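Local coordinates for clavulanic acid biosynthesis oligopeptide binding protein 2 (Streptomyces clavuligerus, PDB 2WOL) that belongs to the family 5 extracellular solute-binding proteins, is encoded among the clavulanic acid biosynthesis genes, and probably binds oligopeptides, at residues 352-357 with 526-531; 403-408 with 448-453. All coordinates share one frame; numbering follows the deposited sequence. Where two conformers were deposited one is given.

Contact 1. Residues 352-357 with 526-531; sequences FPPTLP and LVHDKT
His-528 carries the strand side of this contact, lying against Phe-352, Pro-353 and Pro-354, where a loop enters a type I beta turn from Pro-353 to Leu-356. The strand, 523-534, belongs to the mixed sheet of one lobe of the solute-binding fold; nearby, Leu-526 and Val-527 form a classic beta bulge opposite His-305. The turn is closed by Leu-356 N giving a hydrogen bond to Pro-353 O (3.2 Å), with Pro-354 and Thr-355 at its corners.

The tight part is the imidazole. With CG anti to the carbonyl carbon (chi1 -70°), its ring reaches across to the start of the loop. Pro-353 CA sits over one face in a CH-pi contact, 4.0 Å from the centroid of the His-528 ring and 24° off the normal, displaced toward the rim. At the same end of the ring, CE1 of His-528 comes within 3.6 Å of Pro-353 N, a tertiary amide nitrogen, which has no hydrogen to offer. Phe-352 turns its own side chain away from the strand, onto Glu-460 and Leu-464 of helix 460-468, and its backbone carbonyl is the part that meets the histidine.

Packing is looser at Pro-354, which is exposed: its CD stays 4.3 Å from His-528 CD2, and Arg-300 touches both side chains there. Inside, ND1 of His-528 is buried with no polar partner in the model, while Phe-352 O, set obliquely to the ring, lies 3.1 Å from NE2 of His-528.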
loop_
_atom_site.group_PDB
_atom_site.type_symbol
_atom_site.label_atom_id
_atom_site.label_comp_id
_atom_site.label_asym_id
_atom_site.label_seq_id
_atom_site.Cartn_x
_atom_site.Cartn_y
_atom_site.Cartn_z
ATOM N N PHE A 352 -4.347 4.265 -12.792
ATOM C CA PHE A 352 -4.343 2.851 -12.387
ATOM C C PHE A 352 -3.047 2.136 -12.753
ATOM O O PHE A 352 -2.567 2.264 -13.882
ATOM C CB PHE A 352 -5.491 2.080 -13.050
ATOM C CG PHE A 352 -6.865 2.432 -12.539
ATOM C CD1 PHE A 352 -7.894 2.699 -13.438
ATOM C CD2 PHE A 352 -7.140 2.471 -11.171
ATOM C CE1 PHE A 352 -9.176 3.013 -12.986
ATOM C CE2 PHE A 352 -8.422 2.783 -10.715
ATOM C CZ PHE A 352 -9.434 3.054 -11.627
ATOM N N PRO A 353 -2.478 1.372 -11.802
ATOM C CA PRO A 353 -1.409 0.430 -12.144
ATOM C C PRO A 353 -1.947 -0.691 -13.042
ATOM O O PRO A 353 -3.138 -1.007 -12.975
ATOM C CB PRO A 353 -0.992 -0.144 -10.782
ATOM C CG PRO A 353 -1.536 0.795 -9.768
ATOM C CD PRO A 353 -2.786 1.356 -10.363
ATOM N N PRO A 354 -1.081 -1.289 -13.885
ATOM C CA PRO A 354 -1.502 -2.381 -14.773
ATOM C C PRO A 354 -1.954 -3.675 -14.078
ATOM O O PRO A 354 -2.438 -4.591 -14.753
ATOM C CB PRO A 354 -0.261 -2.636 -15.637
ATOM C CG PRO A 354 0.872 -2.112 -14.844
ATOM C CD PRO A 354 0.338 -0.938 -14.085
ATOM N N THR A 355 -1.806 -3.753 -12.756
ATOM C CA THR A 355 -2.289 -4.906 -11.987
ATOM C C THR A 355 -3.807 -4.913 -11.871
ATOM O O THR A 355 -4.414 -5.957 -11.620
ATOM C CB THR A 355 -1.708 -4.943 -10.554
ATOM O OG1 THR A 355 -1.766 -3.633 -9.973
ATOM C CG2 THR A 355 -0.272 -5.447 -10.558
ATOM N N LEU A 356 -4.416 -3.744 -12.045
ATOM C CA LEU A 356 -5.856 -3.604 -11.862
ATOM C C LEU A 356 -6.616 -3.797 -13.169
ATOM O O LEU A 356 -6.187 -3.299 -14.212
ATOM C CB LEU A 356 -6.191 -2.248 -11.237
ATOM C CG LEU A 356 -5.491 -1.902 -9.920
ATOM C CD1 LEU A 356 -5.960 -0.545 -9.438
ATOM C CD2 LEU A 356 -5.729 -2.962 -8.848
ATOM N N PRO A 357 -7.744 -4.534 -13.116
ATOM C CA PRO A 357 -8.600 -4.801 -14.278
ATOM C C PRO A 357 -8.957 -3.569 -15.107
ATOM O O PRO A 357 -8.996 -3.653 -16.333
ATOM C CB PRO A 357 -9.858 -5.404 -13.649
ATOM C CG PRO A 357 -9.347 -6.100 -12.438
ATOM C CD PRO A 357 -8.255 -5.210 -11.906
ATOM N N LEU A 526 2.876 10.880 -13.174
ATOM C CA LEU A 526 4.265 10.927 -13.634
ATOM C C LEU A 526 4.775 9.539 -13.998
ATOM O O LEU A 526 4.964 9.229 -15.178
ATOM C CB LEU A 526 5.172 11.595 -12.594
ATOM C CG LEU A 526 4.801 13.029 -12.191
ATOM C CD1 LEU A 526 5.763 13.555 -11.141
ATOM C CD2 LEU A 526 4.779 13.953 -13.401
ATOM N N VAL A 527 4.991 8.708 -12.984
ATOM C CA VAL A 527 5.445 7.336 -13.202
ATOM C C VAL A 527 4.778 6.375 -12.238
ATOM O O VAL A 527 4.374 6.773 -11.142
ATOM C CB VAL A 527 6.997 7.186 -13.055
ATOM C CG1 VAL A 527 7.742 8.008 -14.109
ATOM C CG2 VAL A 527 7.469 7.545 -11.642
ATOM N N HIS A 528 4.650 5.121 -12.662
ATOM C CA HIS A 528 4.411 4.029 -11.729
ATOM C C HIS A 528 5.775 3.554 -11.252
ATOM O O HIS A 528 6.647 3.189 -12.059
ATOM C CB HIS A 528 3.634 2.890 -12.380
ATOM C CG HIS A 528 2.209 3.227 -12.681
ATOM N ND1 HIS A 528 1.311 3.618 -11.710
ATOM C CD2 HIS A 528 1.522 3.220 -13.847
ATOM C CE1 HIS A 528 0.135 3.845 -12.266
ATOM N NE2 HIS A 528 0.235 3.605 -13.561
ATOM N N ASP A 529 5.958 3.581 -9.937
ATOM C CA ASP A 529 7.254 3.306 -9.327
ATOM C C ASP A 529 7.708 1.863 -9.540
ATOM O O ASP A 529 6.893 0.937 -9.633
ATOM C CB ASP A 529 7.272 3.701 -7.847
ATOM C CG ASP A 529 7.400 5.207 -7.648
ATOM O OD1 ASP A 529 8.249 5.837 -8.323
ATOM O OD2 ASP A 529 6.655 5.764 -6.816
ATOM N N LYS A 530 9.021 1.704 -9.657
ATOM C CA LYS A 530 9.661 0.399 -9.697
ATOM C C LYS A 530 10.758 0.377 -8.647
ATOM O O LYS A 530 11.164 1.421 -8.134
ATOM C CB LYS A 530 10.226 0.111 -11.088
ATOM C CG LYS A 530 9.145 -0.168 -12.128
ATOM C CD LYS A 530 9.701 -0.356 -13.531
ATOM C CE LYS A 530 10.450 -1.675 -13.681
ATOM N NZ LYS A 530 10.849 -1.913 -15.093
ATOM N N THR A 531 11.226 -0.817 -8.313
ATOM C CA THR A 531 12.232 -0.954 -7.275
ATOM C C THR A 531 13.174 -2.097 -7.629
ATOM O O THR A 531 12.846 -2.928 -8.474
ATOM C CB THR A 531 11.575 -1.194 -5.894
ATOM O OG1 THR A 531 12.529 -0.953 -4.853
ATOM C CG2 THR A 531 11.025 -2.614 -5.776
#

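Contact 2. Residues 403-408 with 448-453; sequences RLVADA and LLVTDW
Helix 401-414 passes over strand 448-453 with Ala-406 CA 6.7 Å from Val-450 CA, the nearest pair of CA atoms. Val-450 does the touching from the strand, its two methyls straddling neighbouring helix positions. CG1, anti to the backbone N (chi1 178°), meets CG1 of Val-405 at 3.9 Å, the two valine side chains running at a slant to one another. CG2 goes to the other neighbour, lying 4.1 Å from Ala-406 CA and 4.2 Å from its CB; the single methyl of alanine lets the branch sit against the helix backbone itself. The helix is the connection of a beta-alpha-beta crossover, joining the parallel strands 391-398 and 418-425, and strand 448-453 runs parallel to 391-398 on the same sheet. Thr-397 touches both Ala-406 and Val-450, and His-305 of strand 303-309 touches both valines. Val-450 also accepts a hydrogen bond from Tyr-430 OH at its backbone O. Away from the strand, one turn apart on the helix, Arg-403 NE makes a salt bridge to Asp-407 OD1, 2.9 Å long and nearly straight (166°). OD1 lies nearly in the guanidinium plane, at its edge, while NE reaches OD1 on the syn side but about 30° out of the carboxylate plane; Arg-403 NH1 is left to pair with Glu-424 on strand 418-425.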
loop_
_atom_site.group_PDB
_atom_site.type_symbol
_atom_site.label_atom_id
_atom_site.label_comp_id
_atom_site.label_asym_id
_atom_site.label_seq_id
_atom_site.Cartn_x
_atom_site.Cartn_y
_atom_site.Cartn_z
ATOM N N ARG A 403 11.862 16.681 -3.809
ATOM C CA ARG A 403 12.380 18.011 -4.144
ATOM C C ARG A 403 12.936 18.057 -5.568
ATOM O O ARG A 403 12.696 19.022 -6.300
ATOM C CB ARG A 403 13.435 18.472 -3.125
ATOM C CG ARG A 403 14.100 19.816 -3.445
ATOM C CD ARG A 403 13.078 20.943 -3.560
ATOM N NE ARG A 403 13.629 22.137 -4.203
ATOM C CZ ARG A 403 13.961 23.256 -3.565
ATOM N NH1 ARG A 403 13.805 23.358 -2.252
ATOM N NH2 ARG A 403 14.446 24.283 -4.248
ATOM N N LEU A 404 13.663 17.011 -5.956
ATOM C CA LEU A 404 14.165 16.896 -7.325
ATOM C C LEU A 404 13.023 16.924 -8.338
ATOM O O LEU A 404 13.122 17.584 -9.372
ATOM C CB LEU A 404 15.002 15.624 -7.508
ATOM C CG LEU A 404 16.300 15.477 -6.706
ATOM C CD1 LEU A 404 16.949 14.136 -7.014
ATOM C CD2 LEU A 404 17.272 16.619 -6.974
ATOM N N VAL A 405 11.943 16.212 -8.026
ATOM C CA VAL A 405 10.746 16.219 -8.866
ATOM C C VAL A 405 10.126 17.621 -8.915
ATOM O O VAL A 405 9.786 18.114 -9.996
ATOM C CB VAL A 405 9.727 15.142 -8.413
ATOM C CG1 VAL A 405 8.380 15.320 -9.113
ATOM C CG2 VAL A 405 10.285 13.745 -8.676
ATOM N N ALA A 406 10.015 18.270 -7.756
ATOM C CA ALA A 406 9.497 19.641 -7.691
ATOM C C ALA A 406 10.292 20.592 -8.586
ATOM O O ALA A 406 9.705 21.390 -9.320
ATOM C CB ALA A 406 9.477 20.151 -6.251
ATOM N N ASP A 407 11.621 20.489 -8.528
ATOM C CA ASP A 407 12.511 21.310 -9.352
ATOM C C ASP A 407 12.268 21.084 -10.844
ATOM O O ASP A 407 12.313 22.028 -11.636
ATOM C CB ASP A 407 13.984 21.034 -9.022
ATOM C CG ASP A 407 14.383 21.521 -7.634
ATOM O OD1 ASP A 407 13.693 22.400 -7.071
ATOM O OD2 ASP A 407 15.405 21.023 -7.111
ATOM N N ALA A 408 12.017 19.831 -11.217
ATOM C CA ALA A 408 11.691 19.488 -12.598
ATOM C C ALA A 408 10.334 20.059 -13.025
ATOM O O ALA A 408 10.139 20.405 -14.196
ATOM C CB ALA A 408 11.742 17.983 -12.800
ATOM N N LEU A 448 0.171 23.324 -6.172
ATOM C CA LEU A 448 0.641 22.015 -6.620
ATOM C C LEU A 448 1.314 21.284 -5.467
ATOM O O LEU A 448 1.919 21.917 -4.596
ATOM C CB LEU A 448 1.635 22.143 -7.783
ATOM C CG LEU A 448 1.286 23.053 -8.963
ATOM C CD1 LEU A 448 2.005 24.390 -8.807
ATOM C CD2 LEU A 448 1.662 22.412 -10.284
ATOM N N LEU A 449 1.212 19.957 -5.476
ATOM C CA LEU A 449 1.805 19.105 -4.441
ATOM C C LEU A 449 2.426 17.875 -5.077
ATOM O O LEU A 449 1.793 17.223 -5.917
ATOM C CB LEU A 449 0.741 18.664 -3.429
ATOM C CG LEU A 449 0.150 19.739 -2.513
ATOM C CD1 LEU A 449 -1.124 19.240 -1.846
ATOM C CD2 LEU A 449 1.188 20.154 -1.464
ATOM N N VAL A 450 3.654 17.555 -4.673
ATOM C CA VAL A 450 4.322 16.335 -5.124
ATOM C C VAL A 450 4.082 15.235 -4.104
ATOM O O VAL A 450 4.305 15.428 -2.907
ATOM C CB VAL A 450 5.851 16.533 -5.283
ATOM C CG1 VAL A 450 6.534 15.225 -5.719
ATOM C CG2 VAL A 450 6.150 17.641 -6.276
ATOM N N THR A 451 3.633 14.073 -4.567
ATOM C CA THR A 451 3.481 12.945 -3.661
ATOM C C THR A 451 3.584 11.599 -4.367
ATOM O O THR A 451 3.699 11.536 -5.589
ATOM C CB THR A 451 2.177 13.053 -2.819
ATOM O OG1 THR A 451 2.272 12.183 -1.684
ATOM C CG2 THR A 451 0.943 12.707 -3.639
ATOM N N ASP A 452 3.582 10.532 -3.578
ATOM C CA ASP A 452 3.436 9.185 -4.108
ATOM C C ASP A 452 2.372 8.462 -3.296
ATOM O O ASP A 452 2.077 8.859 -2.167
ATOM C CB ASP A 452 4.774 8.431 -4.145
ATOM C CG ASP A 452 5.300 8.061 -2.766
ATOM O OD1 ASP A 452 4.996 8.749 -1.769
ATOM O OD2 ASP A 452 6.053 7.067 -2.689
ATOM N N TRP A 453 1.784 7.427 -3.885
ATOM C CA TRP A 453 0.634 6.753 -3.304
ATOM C C TRP A 453 0.628 5.286 -3.695
ATOM O O TRP A 453 0.893 4.946 -4.847
ATOM C CB TRP A 453 -0.659 7.418 -3.787
ATOM C CG TRP A 453 -1.892 6.581 -3.593
ATOM C CD1 TRP A 453 -2.586 5.914 -4.564
ATOM C CD2 TRP A 453 -2.573 6.318 -2.359
ATOM N NE1 TRP A 453 -3.655 5.254 -4.012
ATOM C CE2 TRP A 453 -3.675 5.486 -2.662
ATOM C CE3 TRP A 453 -2.361 6.704 -1.029
ATOM C CZ2 TRP A 453 -4.563 5.032 -1.682
ATOM C CZ3 TRP A 453 -3.252 6.260 -0.058
ATOM C CH2 TRP A 453 -4.334 5.428 -0.390
#

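In the fold
Both contacts are buried and involve the same mixed sheet, but contact 2, nested in the chain loop that contact 1 closes, lies farther out, its centre about 19 Å from the chain centre against about 12 Å for contact 1. Contact 1 sets a turn-forming loop against strand 523-534 through an aromatic ring and backbone groups, and one of its prolines is exposed; contact 2 packs a helix on strand 448-453 through aliphatic methyls and one helix CA. Strand 303-309 runs between these two strands, and its His-305 touches Leu-526 and Val-527 of the contact 1 strand and both valines of contact 2. They also meet directly, Leu-526 CD1 lying 3.8 Å from Val-405 CG1, while Phe-463 adjoins both Pro-353 and Trp-453.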